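Long-range contacts in hypothetical protein (Parabacteroides distasonis, PDB 4H3W), which is of unknown function but is a putative secreted protein built from two beta-barrel domains: residues 47-52 with 198-203; 88-93 with 207-212; 212-217 with 292-297; 237-242 with 275-280; 247-252 with 297-302. All coordinates share one frame; numbering follows the deposited sequence. Where two conformers were deposited one is given.

Contact 1: residues 47-52 with 198-203; sequences AYVMIY and ELPLTP
Strand 47-52 pairs with residues 198-200 as neighbouring antiparallel strands of a five-stranded sheet, in a buried contact near the middle of this two-barrel protein. The principle that strand pairing sorts side chains onto two faces is plainly illustrated. Met50 and Leu199 form the hydrogen-bonded pair, with Met50 N to Leu199 O at 2.9 Å. The reciprocal bond runs from Leu199 N to Met50 O at 2.8 Å. Beyond the strand end, Leu201 sits at the centre of an inverse gamma turn yet still gives its N-H to Tyr48 O at 3.0 Å. On the face of Met50 and Leu199, the selenomethionine chain bends at its last torsion (chi3 -69°), which brings Met50 CE to 3.7 Å from Leu201 CD2, the two side chains crossing at about a right angle. Val49, Ile51, Glu198 and Pro200 occupy the other face. There Glu198, with CG anti to the backbone N (chi1 -176°), extends past Val49 and runs beside Ile51, pointing the same way. An alanine in place of Glu198 removes CG and the carboxylate, and would probably leave a gap beside Val49 CG1 and the end of Ile51. The tightest touch on this face is aliphatic: Val49 CG1 lies 3.3 Å from Glu198 CG.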
# COMPACT_ATOMS: atom_id res chain seq x y z
N ALA A 47 -4.97 -13.06 2.25
CA ALA A 47 -4.23 -11.90 1.81
C ALA A 47 -5.16 -10.74 1.54
O ALA A 47 -6.24 -10.92 0.99
CB ALA A 47 -3.43 -12.26 0.55
N TYR A 48 -4.72 -9.54 1.89
CA TYR A 48 -5.50 -8.33 1.62
C TYR A 48 -5.40 -7.92 0.14
O TYR A 48 -4.31 -7.76 -0.42
CB TYR A 48 -5.07 -7.18 2.51
CG TYR A 48 -5.44 -7.32 3.97
CD1 TYR A 48 -6.77 -7.47 4.37
CD2 TYR A 48 -4.46 -7.26 4.96
CE1 TYR A 48 -7.10 -7.58 5.73
CE2 TYR A 48 -4.78 -7.36 6.31
CZ TYR A 48 -6.09 -7.50 6.69
OH TYR A 48 -6.38 -7.61 8.03
N VAL A 49 -6.55 -7.73 -0.47
CA VAL A 49 -6.64 -7.31 -1.84
C VAL A 49 -7.74 -6.27 -2.04
O VAL A 49 -8.86 -6.49 -1.60
CB VAL A 49 -6.95 -8.54 -2.70
CG1 VAL A 49 -7.12 -8.16 -4.16
CG2 VAL A 49 -5.85 -9.58 -2.53
N MSE A 50 -7.45 -5.15 -2.71
CA MSE A 50 -8.53 -4.19 -3.04
C MSE A 50 -9.16 -4.56 -4.37
O MSE A 50 -8.44 -4.80 -5.35
CB MSE A 50 -8.00 -2.78 -3.10
CG MSE A 50 -7.57 -2.33 -1.73
SE MSE A 50 -6.66 -0.58 -1.82
CE MSE A 50 -5.00 -1.06 -2.72
N ILE A 51 -10.50 -4.61 -4.44
CA ILE A 51 -11.19 -4.98 -5.65
C ILE A 51 -12.24 -3.92 -5.98
O ILE A 51 -13.00 -3.52 -5.12
CB ILE A 51 -11.86 -6.37 -5.53
CG1 ILE A 51 -10.78 -7.45 -5.35
CG2 ILE A 51 -12.73 -6.66 -6.75
CD1 ILE A 51 -11.28 -8.88 -5.38
N TYR A 52 -12.24 -3.45 -7.23
CA TYR A 52 -13.29 -2.60 -7.78
C TYR A 52 -13.85 -3.30 -8.98
O TYR A 52 -13.12 -3.51 -9.94
CB TYR A 52 -12.74 -1.22 -8.16
CG TYR A 52 -12.12 -0.49 -7.00
CD1 TYR A 52 -10.77 -0.64 -6.69
CD2 TYR A 52 -12.88 0.35 -6.20
CE1 TYR A 52 -10.21 0.01 -5.61
CE2 TYR A 52 -12.34 0.99 -5.13
CZ TYR A 52 -10.99 0.83 -4.85
OH TYR A 52 -10.44 1.49 -3.78
N GLU A 198 -8.09 -5.39 -9.67
CA GLU A 198 -7.66 -6.05 -8.47
C GLU A 198 -6.27 -5.56 -8.09
O GLU A 198 -5.35 -5.59 -8.91
CB GLU A 198 -7.69 -7.56 -8.67
CG GLU A 198 -7.33 -8.30 -7.41
CD GLU A 198 -7.58 -9.81 -7.47
OE1 GLU A 198 -8.58 -10.26 -8.09
OE2 GLU A 198 -6.76 -10.53 -6.86
N LEU A 199 -6.14 -5.06 -6.87
CA LEU A 199 -4.89 -4.49 -6.36
C LEU A 199 -4.45 -5.25 -5.11
O LEU A 199 -4.80 -4.89 -3.97
CB LEU A 199 -5.03 -2.99 -6.09
CG LEU A 199 -5.66 -2.09 -7.17
CD1 LEU A 199 -5.82 -0.67 -6.65
CD2 LEU A 199 -4.89 -2.07 -8.49
N PRO A 200 -3.74 -6.36 -5.30
CA PRO A 200 -3.27 -7.16 -4.17
C PRO A 200 -2.14 -6.44 -3.45
O PRO A 200 -1.21 -5.96 -4.10
CB PRO A 200 -2.74 -8.45 -4.82
CG PRO A 200 -3.21 -8.42 -6.23
CD PRO A 200 -3.38 -6.97 -6.59
N LEU A 201 -2.21 -6.42 -2.13
CA LEU A 201 -1.25 -5.70 -1.36
C LEU A 201 -0.01 -6.58 -1.17
O LEU A 201 0.29 -7.02 -0.06
CB LEU A 201 -1.85 -5.22 -0.01
CG LEU A 201 -2.97 -4.18 -0.20
CD1 LEU A 201 -3.65 -3.79 1.09
CD2 LEU A 201 -2.41 -2.93 -0.86
N THR A 202 0.70 -6.80 -2.29
CA THR A 202 2.01 -7.41 -2.33
C THR A 202 2.97 -6.32 -2.75
O THR A 202 3.01 -5.97 -3.94
CB THR A 202 2.06 -8.59 -3.32
OG1 THR A 202 1.17 -9.58 -2.89
CG2 THR A 202 3.42 -9.26 -3.37
N PRO A 203 3.66 -5.70 -1.80
CA PRO A 203 4.55 -4.57 -2.20
C PRO A 203 5.68 -4.98 -3.17
O PRO A 203 6.21 -6.07 -3.06
CB PRO A 203 5.16 -4.12 -0.88
CG PRO A 203 4.15 -4.60 0.16
CD PRO A 203 3.64 -5.91 -0.35

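Contact 2: residues 88-93 with 207-212; sequences GDFVLA and FSAVSV
Residues 90-93 and 207-209 run in nearly opposite directions, their end-to-end vectors 164° apart, and meet through one antiparallel bridge between Val91 and Ser208. Both bonds of this hydrogen-bonded pair form: Val91 N to Ser208 O at 2.8 Å, and Ser208 N to Val91 O at 3.1 Å. Val91 O has a further neighbour in Phe207 CA, which makes a CA-H...O contact. Farther along, a water joins the two backbones, accepting from Val210 N and apparently donating to Asp89 O, each at 2.9 Å. The example shows how a segment without regular structure can dock on a strand: 88-93 lies in the loop between strands 71-76 and 98-100, while 208-212 begins one of the two outer strands, within this chain, of a four-stranded antiparallel sheet. Leu92 is the centre of an inverse gamma turn, and beyond it Ala93 still lies against Phe207. Among the side chains, Phe90 CB rests 3.6 Å from Ala209 CB. The Phe90 ring, its CG set between the backbone N and the carbonyl carbon (chi1 59°), goes on to meet Phe86 edge-to-face. Phe207, with CG anti to its backbone N (chi1 176°), receives Leu92 CD1 at the ring edge, 4.3 Å from Phe207 CE2, and Ala93 O also lies at the edge of this ring. Phe245 meets the same ring from elsewhere in the chain. Ala93 CB closes on the backbone, 3.5 Å from Phe207 N.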
# COMPACT_ATOMS: atom_id res chain seq x y z
N GLY A 88 -0.78 10.59 4.84
CA GLY A 88 0.21 11.28 4.04
C GLY A 88 0.52 10.54 2.74
O GLY A 88 -0.14 9.57 2.38
N ASP A 89 1.56 10.99 2.06
CA ASP A 89 1.89 10.47 0.76
C ASP A 89 2.50 9.09 0.90
O ASP A 89 3.26 8.82 1.83
CB ASP A 89 2.89 11.37 0.06
CG ASP A 89 2.32 12.73 -0.29
OD1 ASP A 89 1.09 12.88 -0.49
OD2 ASP A 89 3.15 13.65 -0.40
N PHE A 90 2.14 8.21 -0.03
CA PHE A 90 2.81 6.93 -0.15
C PHE A 90 2.89 6.56 -1.63
O PHE A 90 2.20 7.14 -2.45
CB PHE A 90 2.13 5.86 0.71
CG PHE A 90 0.68 5.59 0.40
CD1 PHE A 90 -0.31 6.40 0.91
CD2 PHE A 90 0.31 4.48 -0.35
CE1 PHE A 90 -1.66 6.13 0.67
CE2 PHE A 90 -1.03 4.21 -0.59
CZ PHE A 90 -2.01 5.03 -0.08
N VAL A 91 3.77 5.62 -1.94
CA VAL A 91 3.98 5.10 -3.25
C VAL A 91 3.47 3.66 -3.24
O VAL A 91 4.12 2.77 -2.68
CB VAL A 91 5.45 5.14 -3.66
CG1 VAL A 91 5.62 4.55 -5.06
CG2 VAL A 91 5.99 6.57 -3.63
N LEU A 92 2.35 3.46 -3.90
CA LEU A 92 1.64 2.18 -3.89
C LEU A 92 2.10 1.26 -5.03
O LEU A 92 1.36 1.00 -5.95
CB LEU A 92 0.15 2.45 -3.96
CG LEU A 92 -0.75 1.21 -3.85
CD1 LEU A 92 -0.52 0.56 -2.52
CD2 LEU A 92 -2.22 1.56 -4.06
N ALA A 93 3.38 0.86 -4.98
CA ALA A 93 4.02 -0.01 -5.97
C ALA A 93 3.76 -1.46 -5.57
O ALA A 93 4.19 -1.90 -4.50
CB ALA A 93 5.50 0.26 -6.02
N PHE A 207 7.77 0.35 -3.35
CA PHE A 207 6.75 0.68 -2.36
C PHE A 207 7.36 1.56 -1.27
O PHE A 207 8.45 1.31 -0.84
CB PHE A 207 6.12 -0.59 -1.76
CG PHE A 207 5.13 -0.29 -0.69
CD1 PHE A 207 5.53 -0.11 0.62
CD2 PHE A 207 3.79 -0.17 -0.98
CE1 PHE A 207 4.62 0.16 1.62
CE2 PHE A 207 2.86 0.11 0.02
CZ PHE A 207 3.28 0.31 1.32
N SER A 208 6.63 2.57 -0.84
CA SER A 208 7.09 3.43 0.25
C SER A 208 5.89 4.02 0.99
O SER A 208 4.95 4.46 0.36
CB SER A 208 7.99 4.53 -0.33
OG SER A 208 8.22 5.55 0.59
N ALA A 209 5.93 4.00 2.32
CA ALA A 209 4.90 4.59 3.15
C ALA A 209 5.43 4.81 4.56
O ALA A 209 6.48 4.29 4.92
CB ALA A 209 3.65 3.69 3.18
N VAL A 210 4.74 5.63 5.32
CA VAL A 210 5.07 5.83 6.71
C VAL A 210 3.86 5.49 7.59
O VAL A 210 2.74 5.96 7.34
CB VAL A 210 5.51 7.27 7.02
CG1 VAL A 210 5.88 7.40 8.50
CG2 VAL A 210 6.68 7.70 6.14
N SER A 211 4.12 4.70 8.61
CA SER A 211 3.13 4.37 9.60
C SER A 211 3.69 4.69 11.00
O SER A 211 4.86 4.44 11.27
CB SER A 211 2.74 2.91 9.40
OG SER A 211 1.74 2.49 10.29
N VAL A 212 2.87 5.28 11.86
CA VAL A 212 3.29 5.68 13.20
C VAL A 212 2.67 4.77 14.24
O VAL A 212 1.46 4.57 14.25
CB VAL A 212 2.87 7.11 13.53
CG1 VAL A 212 3.37 7.48 14.92
CG2 VAL A 212 3.40 8.08 12.49
O HOH W 1 2.70 7.33 4.21

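Contact 3: residues 212-217 with 292-297; sequences VERIED and ARHIDL
His294 accepts a backbone hydrogen bond on its ring: Asp217 N points at ND1 from 3.0 Å, within 1° of the ring plane and almost straight. The ring is also sandwiched, with Arg293 CB over the centre of one face and the Glu216 carboxylate stacked on the opposite face, the planes 19° apart. Glu216 reaches that place by a bend at chi2 (77°), and its OE1 takes a salt bridge from Arg214 NH1 at 3.0 Å. Arg214 grips Asp296 side-on, NE to OD1 at 2.8 Å and NH2 to OD2 at 3.2 Å, both oxygens being met from above the carboxylate plane. NH1 also donates to Asn258 OD1. The guanidinium lies nearly parallel to the His294 ring, with His294 CB over one of its faces. The principle illustrated is a cross-strand salt bridge on an antiparallel pair, here strands 208-215 and 294-302, where Arg214 and Asp296 form a non-hydrogen-bonded pair. An alanine in place of Arg214 would probably leave the Asp296 and Glu216 carboxylates without their shared cation and free to turn. Ile215 and Ile295 exchange two backbone bonds, as do Glu213 and Leu297. Arg293 and His294 both face Met254 of strand 246-254, a classic beta bulge at the start of the 294-302 strand. On the face opposite Arg214 and Asp296, Ile215, in one of two conformers, tentatively packs on Leu297.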
# COMPACT_ATOMS: atom_id res chain seq x y z
N VAL A 212 2.87 5.28 11.86
CA VAL A 212 3.29 5.68 13.20
C VAL A 212 2.67 4.77 14.24
O VAL A 212 1.46 4.57 14.25
CB VAL A 212 2.87 7.11 13.53
CG1 VAL A 212 3.37 7.48 14.92
CG2 VAL A 212 3.40 8.08 12.49
N GLU A 213 3.49 4.18 15.11
CA GLU A 213 2.99 3.34 16.20
C GLU A 213 3.32 3.98 17.55
O GLU A 213 4.42 4.48 17.79
CB GLU A 213 3.53 1.91 16.11
CG GLU A 213 3.44 1.08 17.42
CD GLU A 213 2.02 0.86 18.02
OE1 GLU A 213 0.98 1.33 17.46
OE2 GLU A 213 1.96 0.16 19.07
N ARG A 214 2.30 4.02 18.41
CA ARG A 214 2.33 4.70 19.69
C ARG A 214 2.54 3.70 20.81
O ARG A 214 1.82 2.72 20.91
CB ARG A 214 1.00 5.47 19.89
CG ARG A 214 0.71 5.93 21.31
CD ARG A 214 1.80 6.82 21.89
NE ARG A 214 1.99 8.06 21.13
CZ ARG A 214 1.52 9.25 21.47
NH1 ARG A 214 0.78 9.42 22.56
NH2 ARG A 214 1.82 10.29 20.72
N ILE A 215 3.56 3.94 21.63
CA ILE A 215 3.71 3.25 22.90
C ILE A 215 3.38 4.29 23.97
O ILE A 215 4.14 5.23 24.20
CB ILE A 215 5.11 2.65 23.09
CG1 ILE A 215 5.42 1.66 21.96
CG2 ILE A 215 5.22 1.94 24.44
CD1 ILE A 215 5.89 2.33 20.68
N GLU A 216 2.19 4.14 24.54
CA GLU A 216 1.61 5.05 25.51
C GLU A 216 2.16 4.78 26.90
O GLU A 216 2.30 3.65 27.30
CB GLU A 216 0.08 4.85 25.53
CG GLU A 216 -0.71 5.97 26.18
CD GLU A 216 -0.86 7.21 25.32
OE1 GLU A 216 -0.42 7.22 24.17
OE2 GLU A 216 -1.42 8.19 25.82
N ASP A 217 2.49 5.84 27.61
CA ASP A 217 3.01 5.75 28.97
C ASP A 217 4.27 4.86 29.07
O ASP A 217 4.40 4.03 29.94
CB ASP A 217 1.89 5.26 29.91
CG ASP A 217 0.75 6.25 29.99
OD1 ASP A 217 1.04 7.46 30.11
OD2 ASP A 217 -0.41 5.83 29.92
N ALA A 292 9.63 13.24 29.12
CA ALA A 292 9.20 12.12 28.30
C ALA A 292 8.04 11.33 28.94
O ALA A 292 8.05 11.06 30.14
CB ALA A 292 10.40 11.20 28.03
N ARG A 293 7.03 10.99 28.15
CA ARG A 293 5.93 10.12 28.58
C ARG A 293 5.60 8.98 27.61
O ARG A 293 5.37 7.87 28.05
CB ARG A 293 4.66 10.95 28.83
CG ARG A 293 4.81 12.05 29.88
CD ARG A 293 4.91 11.48 31.28
NE ARG A 293 4.95 12.56 32.25
CZ ARG A 293 6.03 13.28 32.56
NH1 ARG A 293 7.20 13.05 32.01
NH2 ARG A 293 5.92 14.23 33.46
N HIS A 294 5.54 9.28 26.31
CA HIS A 294 5.16 8.35 25.30
C HIS A 294 6.28 8.25 24.27
O HIS A 294 7.11 9.14 24.15
CB HIS A 294 3.87 8.80 24.58
CG HIS A 294 2.84 9.36 25.51
ND1 HIS A 294 2.28 8.60 26.51
CD2 HIS A 294 2.29 10.59 25.61
CE1 HIS A 294 1.43 9.35 27.20
NE2 HIS A 294 1.41 10.55 26.67
N ILE A 295 6.21 7.18 23.49
CA ILE A 295 7.07 7.01 22.34
C ILE A 295 6.22 6.88 21.08
O ILE A 295 5.26 6.11 21.05
CB ILE A 295 7.97 5.78 22.54
CG1 ILE A 295 8.97 6.04 23.69
CG2 ILE A 295 8.77 5.45 21.28
CD1 ILE A 295 9.66 4.80 24.14
N ASP A 296 6.57 7.66 20.06
CA ASP A 296 6.12 7.39 18.69
C ASP A 296 7.25 6.77 17.87
O ASP A 296 8.34 7.34 17.79
CB ASP A 296 5.65 8.66 18.01
CG ASP A 296 4.22 9.03 18.35
OD1 ASP A 296 3.41 8.14 18.67
OD2 ASP A 296 3.89 10.20 18.24
N LEU A 297 7.00 5.59 17.31
CA LEU A 297 7.89 4.93 16.34
C LEU A 297 7.38 5.26 14.96
O LEU A 297 6.27 4.84 14.59
CB LEU A 297 7.91 3.44 16.56
CG LEU A 297 8.36 2.92 17.92
CD1 LEU A 297 8.31 1.41 18.01
CD2 LEU A 297 9.77 3.44 18.20

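Contact 4: residues 237-242 with 275-280; sequences GEVTNE and GEVIFE
A pair of strongly twisted antiparallel strands, 237-240 and 275-280, forms one margin of a four-stranded sheet, with strand 274-281 outermost within the chain. The angle between their directions is 135°, well short of a flat antiparallel pairing. Four backbone hydrogen bonds join them. Gly237 and Val277 exchange two, and Val239 N meets Gly275 O at 2.9 Å in a virtually straight bond. The return bond, Gly275 N to Val239 O, is longer at 3.1 Å and more bent. Gly237 adopts backbone angles (phi 152°) at which a CB would press on the preceding carbonyl oxygen, a clear case of local geometry calling for glycine. On the buried face Val239 CG2 touches Val277 CG1 at 4.0 Å, the side chains crossing at about a right angle, and Val239 also meets Phe318 of the adjoining strand. On the other face are Glu238 and Glu276, the former poorly ordered. Glu276 folds back at chi2 (-83°), and as modelled its OE2 lies 3.6 Å from Glu238 CG; Glu238 OE2 and Glu276 OE2 come within 4.6 Å and would probably repel each other if both are ionised. Such two-sidedness is as expected of an outer pair of strands in a beta barrel, one face turned to the interior.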
# COMPACT_ATOMS: atom_id res chain seq x y z
N GLY A 237 16.62 -2.85 22.02
CA GLY A 237 16.03 -4.19 22.06
C GLY A 237 15.75 -4.79 20.69
O GLY A 237 16.20 -4.27 19.66
N GLU A 238 14.97 -5.87 20.69
CA GLU A 238 14.76 -6.63 19.47
C GLU A 238 13.37 -6.36 18.87
O GLU A 238 12.35 -6.19 19.56
CB GLU A 238 14.96 -8.15 19.69
CG GLU A 238 15.53 -8.83 18.43
CD GLU A 238 15.21 -10.31 18.28
OE1 GLU A 238 14.21 -10.80 18.86
OE2 GLU A 238 15.97 -10.98 17.56
N VAL A 239 13.38 -6.21 17.57
CA VAL A 239 12.18 -6.07 16.80
C VAL A 239 11.98 -7.35 16.03
O VAL A 239 12.91 -7.85 15.44
CB VAL A 239 12.34 -4.91 15.82
CG1 VAL A 239 11.09 -4.79 14.96
CG2 VAL A 239 12.61 -3.62 16.59
N THR A 240 10.76 -7.84 15.97
CA THR A 240 10.44 -8.94 15.08
C THR A 240 9.41 -8.43 14.11
O THR A 240 8.58 -7.62 14.47
CB THR A 240 9.92 -10.14 15.87
OG1 THR A 240 8.68 -9.80 16.49
CG2 THR A 240 10.92 -10.51 16.94
N ASN A 241 9.52 -8.83 12.84
CA ASN A 241 8.61 -8.33 11.81
C ASN A 241 8.17 -9.46 10.91
O ASN A 241 9.00 -10.12 10.28
CB ASN A 241 9.30 -7.26 11.00
CG ASN A 241 8.42 -6.68 9.93
OD1 ASN A 241 7.18 -6.79 9.99
ND2 ASN A 241 9.03 -6.03 8.94
N GLU A 242 6.86 -9.69 10.84
CA GLU A 242 6.28 -10.70 9.96
C GLU A 242 5.66 -10.09 8.68
O GLU A 242 5.24 -10.79 7.78
CB GLU A 242 5.20 -11.47 10.69
CG GLU A 242 5.66 -12.39 11.82
CD GLU A 242 4.47 -12.95 12.64
OE1 GLU A 242 3.31 -12.60 12.41
OE2 GLU A 242 4.69 -13.74 13.54
N GLY A 275 15.69 -7.90 14.06
CA GLY A 275 16.71 -6.84 14.07
C GLY A 275 16.84 -6.22 15.45
O GLY A 275 15.89 -6.16 16.19
N GLU A 276 18.05 -5.85 15.82
CA GLU A 276 18.31 -5.12 17.06
C GLU A 276 18.35 -3.66 16.76
O GLU A 276 18.98 -3.28 15.78
CB GLU A 276 19.68 -5.49 17.64
CG GLU A 276 19.83 -6.92 18.16
CD GLU A 276 19.30 -7.10 19.58
OE1 GLU A 276 19.41 -6.17 20.41
OE2 GLU A 276 18.78 -8.19 19.86
N VAL A 277 17.70 -2.85 17.59
CA VAL A 277 17.79 -1.38 17.48
C VAL A 277 18.33 -0.75 18.76
O VAL A 277 18.11 -1.29 19.87
CB VAL A 277 16.43 -0.78 17.14
CG1 VAL A 277 15.91 -1.40 15.84
CG2 VAL A 277 15.43 -0.95 18.27
N ILE A 278 19.03 0.38 18.60
CA ILE A 278 19.63 1.14 19.70
C ILE A 278 19.40 2.62 19.45
O ILE A 278 19.75 3.14 18.40
CB ILE A 278 21.14 0.83 19.86
CG1 ILE A 278 21.39 -0.66 20.12
CG2 ILE A 278 21.75 1.64 21.01
CD1 ILE A 278 22.80 -1.11 19.78
N PHE A 279 18.74 3.31 20.39
CA PHE A 279 18.61 4.74 20.35
C PHE A 279 19.34 5.36 21.55
O PHE A 279 18.91 5.18 22.73
CB PHE A 279 17.13 5.09 20.38
CG PHE A 279 16.35 4.50 19.21
CD1 PHE A 279 16.29 5.17 17.99
CD2 PHE A 279 15.75 3.26 19.32
CE1 PHE A 279 15.61 4.63 16.92
CE2 PHE A 279 15.03 2.73 18.27
CZ PHE A 279 14.97 3.42 17.06
N GLU A 280 20.45 6.03 21.30
CA GLU A 280 21.24 6.60 22.39
C GLU A 280 20.68 7.93 22.90
O GLU A 280 20.38 8.82 22.11
CB GLU A 280 22.70 6.83 21.96
CG GLU A 280 23.44 5.57 21.51
CD GLU A 280 24.03 4.74 22.65
OE1 GLU A 280 23.81 5.05 23.85
OE2 GLU A 280 24.73 3.76 22.32

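Contact 5: residues 247-252 with 297-302; sequences MSIEMV and LNLHLT
Glu250 OE1 is held by two donors from strand 297-302, His300 NE2 at 3.0 Å and Asn298 ND2 at 3.1 Å, which reach it from opposite faces of the carboxylate plane. This shared acceptor shows how side chains two residues apart on one strand can converge on a single partner. Glu250 has CG anti to the backbone N and is extended beyond it. The His300 ring donates in its own plane, turned 47° from the carboxylate; the Asn298 amide is turned 70°. The histidine–carboxylate bond would be expected to favour a proton on NE2. Ser248, also on this face, sends OG to Glu269, and Val252 CG2 rests 3.7 Å from Asn298 ND2.

The opposite face is wholly apolar. The extended selenomethionine Met247 lies alongside Leu301, pointing the same way, with Met247 CG 3.8 Å from Leu301 CD2. Ile249 runs likewise beside Leu299, with Ile249 CG1 3.8 Å from Leu299 CD2. Met251 instead bends at chi3 (-71°), bringing Met251 CE to 3.6 Å from Leu297 CD2. Backbone bonds pair Ser248 with His300 and Glu250 with Asn298. Strand 294-302 is thus flanked by 246-254 and 208-215, and the apolar face packs on Phe318 of strand 317-319 and Phe279 of strand 274-281.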
# COMPACT_ATOMS: atom_id res chain seq x y z
N MSE A 247 11.83 -1.84 7.37
CA MSE A 247 11.48 -0.66 8.17
C MSE A 247 12.73 0.09 8.53
O MSE A 247 13.76 -0.51 8.86
CB MSE A 247 10.76 -1.06 9.45
CG MSE A 247 9.56 -1.95 9.14
SE MSE A 247 8.68 -2.41 10.85
CE MSE A 247 6.96 -3.10 10.11
N SER A 248 12.66 1.41 8.42
CA SER A 248 13.62 2.31 9.00
C SER A 248 12.86 3.01 10.11
O SER A 248 11.88 3.75 9.86
CB SER A 248 14.15 3.31 7.97
OG SER A 248 15.07 4.18 8.58
N ILE A 249 13.29 2.77 11.35
CA ILE A 249 12.54 3.22 12.49
C ILE A 249 13.16 4.50 13.03
O ILE A 249 14.31 4.54 13.46
CB ILE A 249 12.47 2.15 13.59
CG1 ILE A 249 11.80 0.90 13.06
CG2 ILE A 249 11.75 2.70 14.82
CD1 ILE A 249 12.02 -0.31 13.93
N GLU A 250 12.31 5.52 13.08
CA GLU A 250 12.66 6.81 13.64
C GLU A 250 11.85 7.00 14.92
O GLU A 250 10.63 6.97 14.89
CB GLU A 250 12.35 7.90 12.63
CG GLU A 250 12.63 9.34 13.05
CD GLU A 250 11.93 10.40 12.14
OE1 GLU A 250 10.92 10.07 11.44
OE2 GLU A 250 12.40 11.56 12.11
N MSE A 251 12.54 7.23 16.03
CA MSE A 251 11.89 7.32 17.34
C MSE A 251 11.65 8.76 17.72
O MSE A 251 12.57 9.61 17.68
CB MSE A 251 12.80 6.64 18.37
CG MSE A 251 12.25 6.87 19.77
SE MSE A 251 13.13 5.71 21.10
CE MSE A 251 12.37 3.99 20.56
N VAL A 252 10.42 9.06 18.14
CA VAL A 252 10.10 10.36 18.69
C VAL A 252 9.59 10.19 20.10
O VAL A 252 8.71 9.39 20.38
CB VAL A 252 9.06 11.13 17.85
CG1 VAL A 252 8.88 12.56 18.38
CG2 VAL A 252 9.46 11.14 16.37
N LEU A 297 7.00 5.59 17.31
CA LEU A 297 7.89 4.93 16.34
C LEU A 297 7.38 5.26 14.96
O LEU A 297 6.27 4.84 14.59
CB LEU A 297 7.91 3.44 16.56
CG LEU A 297 8.36 2.92 17.92
CD1 LEU A 297 8.31 1.41 18.01
CD2 LEU A 297 9.77 3.44 18.20
N ASN A 298 8.09 6.11 14.24
CA ASN A 298 7.79 6.36 12.83
C ASN A 298 8.41 5.28 11.97
O ASN A 298 9.64 5.17 11.86
CB ASN A 298 8.28 7.71 12.37
CG ASN A 298 7.60 8.87 13.08
OD1 ASN A 298 6.48 8.78 13.56
ND2 ASN A 298 8.28 9.98 13.11
N LEU A 299 7.56 4.45 11.39
CA LEU A 299 8.02 3.30 10.64
C LEU A 299 8.02 3.66 9.16
O LEU A 299 6.97 3.73 8.53
CB LEU A 299 7.13 2.11 10.91
CG LEU A 299 6.81 1.74 12.35
CD1 LEU A 299 5.85 0.55 12.39
CD2 LEU A 299 8.07 1.42 13.12
N HIS A 300 9.21 3.91 8.63
CA HIS A 300 9.40 4.19 7.20
C HIS A 300 9.47 2.85 6.45
O HIS A 300 10.47 2.10 6.55
CB HIS A 300 10.62 5.11 7.03
CG HIS A 300 10.51 6.40 7.81
ND1 HIS A 300 10.07 7.58 7.25
CD2 HIS A 300 10.75 6.68 9.12
CE1 HIS A 300 10.07 8.54 8.16
NE2 HIS A 300 10.47 8.01 9.31
N LEU A 301 8.37 2.48 5.79
CA LEU A 301 8.21 1.17 5.16
C LEU A 301 8.65 1.20 3.72
O LEU A 301 8.35 2.14 2.99
CB LEU A 301 6.73 0.72 5.21
CG LEU A 301 6.02 0.87 6.53
CD1 LEU A 301 4.55 0.54 6.35
CD2 LEU A 301 6.64 -0.01 7.59
N THR A 302 9.38 0.19 3.31
CA THR A 302 9.82 0.08 1.93
C THR A 302 9.65 -1.34 1.45
O THR A 302 9.71 -2.30 2.22
CB THR A 302 11.29 0.52 1.76
OG1 THR A 302 12.11 -0.20 2.68
CG2 THR A 302 11.45 2.02 1.98

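Overall arrangement
The five contacts illustrate how pairing builds sheets and packing joins them. Contacts 2, 3 and 5 reach one four-stranded sheet, in which strand 294-302 lies between 208-215 and 246-254; contacts 2 and 3 share Val212, and contacts 3 and 5 share Leu297. Contact 4 belongs to another sheet; contact 4's centre is about 11 Å from that of contact 5, and Phe279 packs on Met251 between them. Contact 1 lies in a third sheet, about 30 Å from contact 3 between centres, and closes before contacts 3, 4 and 5 open. Contact 2 docks the 88-93 loop on strand 208-215 and touches contact 1 through Leu92 and Met50, so these two probably lie near the junction of the barrel domains.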